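PDB 6IAQ: dihydrodipicolinate reductase N-terminus domain-containing protein from Mycobacterium smegmatis, which probably catalyses the NADP(H)-dependent reductive amination of ketones to amines and the reverse oxidative deamination, as a native amine dehydrogenase. Local coordinates for residues Ala180-Phe190 and Ile242-Phe252. Numbering follows the deposited sequence.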
loop_
_atom_site.group_PDB
_atom_site.type_symbol
_atom_site.label_atom_id
_atom_site.label_comp_id
_atom_site.label_asym_id
_atom_site.label_seq_id
_atom_site.Cartn_x
_atom_site.Cartn_y
_atom_site.Cartn_z
ATOM N N ALA A 180 3.099 -22.774 20.419
ATOM C CA ALA A 180 1.771 -22.132 20.451
ATOM C C ALA A 180 0.883 -22.616 19.286
ATOM O O ALA A 180 -0.340 -22.513 19.380
ATOM C CB ALA A 180 1.928 -20.643 20.460
ATOM N N GLN A 181 1.484 -23.098 18.211
ATOM C CA GLN A 181 0.765 -23.647 17.025
ATOM C C GLN A 181 0.437 -25.130 17.250
ATOM O O GLN A 181 -0.139 -25.734 16.347
ATOM C CB GLN A 181 1.594 -23.436 15.753
ATOM C CG GLN A 181 1.681 -21.990 15.314
ATOM C CD GLN A 181 0.324 -21.355 15.109
ATOM O OE1 GLN A 181 -0.068 -20.454 15.844
ATOM N NE2 GLN A 181 -0.411 -21.830 14.109
ATOM N N GLN A 182 0.759 -25.677 18.428
ATOM C CA GLN A 182 0.363 -27.042 18.865
ATOM C C GLN A 182 1.066 -28.101 18.022
ATOM O O GLN A 182 0.549 -29.218 17.938
ATOM C CB GLN A 182 -1.155 -27.212 18.776
ATOM C CG GLN A 182 -1.940 -26.111 19.481
ATOM C CD GLN A 182 -1.565 -25.961 20.933
ATOM O OE1 GLN A 182 -1.635 -26.914 21.704
ATOM N NE2 GLN A 182 -1.160 -24.755 21.305
ATOM N N VAL A 183 2.238 -27.786 17.488
ATOM C CA VAL A 183 3.038 -28.690 16.632
ATOM C C VAL A 183 3.476 -29.894 17.468
ATOM O O VAL A 183 4.058 -29.700 18.562
ATOM C CB VAL A 183 4.231 -27.953 16.022
ATOM C CG1 VAL A 183 5.158 -28.897 15.292
ATOM C CG2 VAL A 183 3.750 -26.845 15.116
ATOM N N GLY A 184 3.171 -31.093 16.963
ATOM C CA GLY A 184 3.588 -32.375 17.558
ATOM C C GLY A 184 2.569 -32.899 18.555
ATOM O O GLY A 184 2.795 -33.974 19.089
ATOM N N ARG A 185 1.488 -32.157 18.807
ATOM C CA ARG A 185 0.439 -32.554 19.763
ATOM C C ARG A 185 -0.423 -33.586 19.045
ATOM O O ARG A 185 -0.368 -33.625 17.778
ATOM C CB ARG A 185 -0.428 -31.369 20.203
ATOM C CG ARG A 185 0.340 -30.202 20.818
ATOM C CD ARG A 185 0.817 -30.496 22.238
ATOM N NE ARG A 185 -0.273 -30.436 23.194
ATOM C CZ ARG A 185 -0.236 -30.963 24.425
ATOM N NH1 ARG A 185 0.859 -31.574 24.864
ATOM N NH2 ARG A 185 -1.305 -30.871 25.205
ATOM N N THR A 186 -1.208 -34.355 19.803
ATOM C CA THR A 186 -2.222 -35.283 19.248
ATOM C C THR A 186 -3.460 -34.455 18.923
ATOM O O THR A 186 -3.653 -33.367 19.541
ATOM C CB THR A 186 -2.554 -36.436 20.208
ATOM O OG1 THR A 186 -3.239 -35.878 21.321
ATOM C CG2 THR A 186 -1.341 -37.193 20.683
ATOM N N VAL A 187 -4.310 -34.980 18.041
ATOM C CA VAL A 187 -5.624 -34.366 17.708
ATOM C C VAL A 187 -6.472 -34.231 18.980
ATOM O O VAL A 187 -7.174 -33.218 19.114
ATOM C CB VAL A 187 -6.313 -35.156 16.588
ATOM C CG1 VAL A 187 -7.750 -34.708 16.386
ATOM C CG2 VAL A 187 -5.525 -35.025 15.281
ATOM N N ALA A 188 -6.444 -35.218 19.880
ATOM C CA ALA A 188 -7.211 -35.163 21.152
ATOM C C ALA A 188 -6.679 -34.015 22.029
ATOM O O ALA A 188 -7.515 -33.222 22.555
ATOM C CB ALA A 188 -7.159 -36.499 21.857
ATOM N N GLU A 189 -5.357 -33.876 22.141
ATOM C CA GLU A 189 -4.737 -32.736 22.882
ATOM C C GLU A 189 -5.191 -31.412 22.237
ATOM O O GLU A 189 -5.579 -30.451 22.963
ATOM C CB GLU A 189 -3.216 -32.853 22.880
ATOM C CG GLU A 189 -2.689 -33.917 23.831
ATOM C CD GLU A 189 -1.214 -34.263 23.671
ATOM O OE1 GLU A 189 -0.637 -34.013 22.603
ATOM O OE2 GLU A 189 -0.643 -34.825 24.596
ATOM N N PHE A 190 -5.195 -31.362 20.903
ATOM C CA PHE A 190 -5.559 -30.136 20.144
ATOM C C PHE A 190 -7.015 -29.785 20.443
ATOM O O PHE A 190 -7.327 -28.603 20.676
ATOM C CB PHE A 190 -5.341 -30.296 18.628
ATOM C CG PHE A 190 -5.642 -29.022 17.872
ATOM C CD1 PHE A 190 -6.934 -28.708 17.492
ATOM C CD2 PHE A 190 -4.639 -28.100 17.606
ATOM C CE1 PHE A 190 -7.204 -27.524 16.821
ATOM C CE2 PHE A 190 -4.922 -26.898 16.970
ATOM C CZ PHE A 190 -6.203 -26.605 16.579
ATOM N N ILE A 242 11.848 -32.095 16.263
ATOM C CA ILE A 242 11.066 -33.336 16.529
ATOM C C ILE A 242 10.616 -33.951 15.206
ATOM O O ILE A 242 10.349 -33.200 14.244
ATOM C CB ILE A 242 9.877 -33.089 17.473
ATOM C CG1 ILE A 242 8.840 -32.139 16.866
ATOM C CG2 ILE A 242 10.368 -32.613 18.834
ATOM C CD1 ILE A 242 7.599 -31.940 17.712
ATOM N N ASP A 243 10.499 -35.282 15.201
ATOM C CA ASP A 243 9.832 -36.043 14.117
ATOM C C ASP A 243 8.325 -35.938 14.330
ATOM O O ASP A 243 7.886 -35.965 15.463
ATOM C CB ASP A 243 10.339 -37.487 14.059
ATOM C CG ASP A 243 11.804 -37.567 13.678
ATOM O OD1 ASP A 243 12.269 -36.686 12.923
ATOM O OD2 ASP A 243 12.459 -38.505 14.134
ATOM N N LEU A 244 7.587 -35.815 13.243
ATOM C CA LEU A 244 6.108 -35.767 13.219
ATOM C C LEU A 244 5.631 -36.973 12.413
ATOM O O LEU A 244 6.121 -37.188 11.292
ATOM C CB LEU A 244 5.671 -34.446 12.584
ATOM C CG LEU A 244 6.134 -33.184 13.325
ATOM C CD1 LEU A 244 6.134 -31.972 12.418
ATOM C CD2 LEU A 244 5.243 -32.925 14.509
ATOM N N ALA A 245 4.752 -37.772 13.001
ATOM C CA ALA A 245 4.180 -38.981 12.367
ATOM C C ALA A 245 2.923 -38.576 11.603
ATOM O O ALA A 245 2.253 -37.609 11.959
ATOM C CB ALA A 245 3.878 -40.022 13.413
ATOM N N PRO A 246 2.573 -39.312 10.526
ATOM C CA PRO A 246 1.291 -39.141 9.865
ATOM C C PRO A 246 0.204 -39.032 10.931
ATOM O O PRO A 246 0.241 -39.853 11.834
ATOM C CB PRO A 246 1.111 -40.432 9.044
ATOM C CG PRO A 246 2.515 -40.938 8.819
ATOM C CD PRO A 246 3.369 -40.407 9.953
ATOM N N GLY A 247 -0.680 -38.035 10.830
ATOM C CA GLY A 247 -1.782 -37.837 11.789
ATOM C C GLY A 247 -1.435 -36.882 12.930
ATOM O O GLY A 247 -2.367 -36.421 13.594
ATOM N N ASP A 248 -0.152 -36.590 13.168
ATOM C CA ASP A 248 0.258 -35.582 14.198
ATOM C C ASP A 248 -0.236 -34.193 13.782
ATOM O O ASP A 248 -0.364 -33.914 12.565
ATOM C CB ASP A 248 1.770 -35.562 14.420
ATOM C CG ASP A 248 2.308 -36.739 15.219
ATOM O OD1 ASP A 248 1.488 -37.537 15.707
ATOM O OD2 ASP A 248 3.544 -36.852 15.344
ATOM N N VAL A 249 -0.541 -33.344 14.758
ATOM C CA VAL A 249 -0.895 -31.920 14.505
ATOM C C VAL A 249 0.391 -31.185 14.115
ATOM O O VAL A 249 1.425 -31.387 14.783
ATOM C CB VAL A 249 -1.604 -31.266 15.701
ATOM C CG1 VAL A 249 -1.858 -29.785 15.446
ATOM C CG2 VAL A 249 -2.903 -31.993 16.021
ATOM N N ILE A 250 0.341 -30.385 13.040
ATOM C CA ILE A 250 1.539 -29.645 12.547
ATOM C C ILE A 250 1.265 -28.135 12.521
ATOM O O ILE A 250 2.105 -27.414 11.973
ATOM C CB ILE A 250 1.988 -30.162 11.170
ATOM C CG1 ILE A 250 0.908 -29.955 10.104
ATOM C CG2 ILE A 250 2.453 -31.598 11.267
ATOM C CD1 ILE A 250 1.375 -30.254 8.683
ATOM N N GLY A 251 0.144 -27.700 13.094
ATOM C CA GLY A 251 -0.243 -26.296 13.121
ATOM C C GLY A 251 -1.726 -26.175 13.100
ATOM O O GLY A 251 -2.411 -27.158 13.411
ATOM N N PHE A 252 -2.228 -25.016 12.713
ATOM C CA PHE A 252 -3.687 -24.843 12.596
ATOM C C PHE A 252 -4.013 -23.721 11.624
ATOM O O PHE A 252 -3.162 -22.853 11.336
ATOM C CB PHE A 252 -4.360 -24.629 13.963
ATOM C CG PHE A 252 -3.938 -23.411 14.750
ATOM C CD1 PHE A 252 -4.438 -22.151 14.456
ATOM C CD2 PHE A 252 -3.126 -23.546 15.864
ATOM C CE1 PHE A 252 -4.061 -21.040 15.199
ATOM C CE2 PHE A 252 -2.746 -22.432 16.597
ATOM C CZ PHE A 252 -3.227 -21.190 16.272
HETATM O O HOH W 1 -3.155 -37.146 16.322
#
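Gly184 and Arg185 hold Val249 by two backbone hydrogen bonds, tying the type II turn Gln182-Arg185 to the start of strand 249-260 in the mixed sheet of the C-terminal domain. Gly184 N gives to Val249 O at 2.8 Å, and Val249 N donates to Arg185 O, nearly straight onto the carbonyl (C=O...N 171°). Farther along, one water accepts from Val187 N and donates to Gly247 O, bridging the first turn of helix 187-195 to the turn Ala245-Asp248. That helix start is a capping box: Thr186 OG1 accepts from Glu189 N, while Glu189 OE1 accepts from Thr186 N at 2.9 Å. Within the other turn, Asp248 OD2 accepts from Ala245 N, which lies above the carboxylate plane. Gly251 is less well served: its CA lies 3.3 Å from Gln181 O in a CH...O contact, but its buried N has no partner in the model. Val249 CG1 packs on Phe190 CD2, its CG2 on Val187 CG2; Phe190 CZ continues the apolar layer onto Phe252 CB. With CG wedged between backbone N and carbonyl carbon (chi1 61°), Phe252 turns one ring face to the Gln181 amide, whose NE2 hydrogen-bonds to Gly272 O in the neighbouring strand 265-273. The amide is tilted 38° from the ring, its NE2 3.4 Å above the ring plane and over the centre.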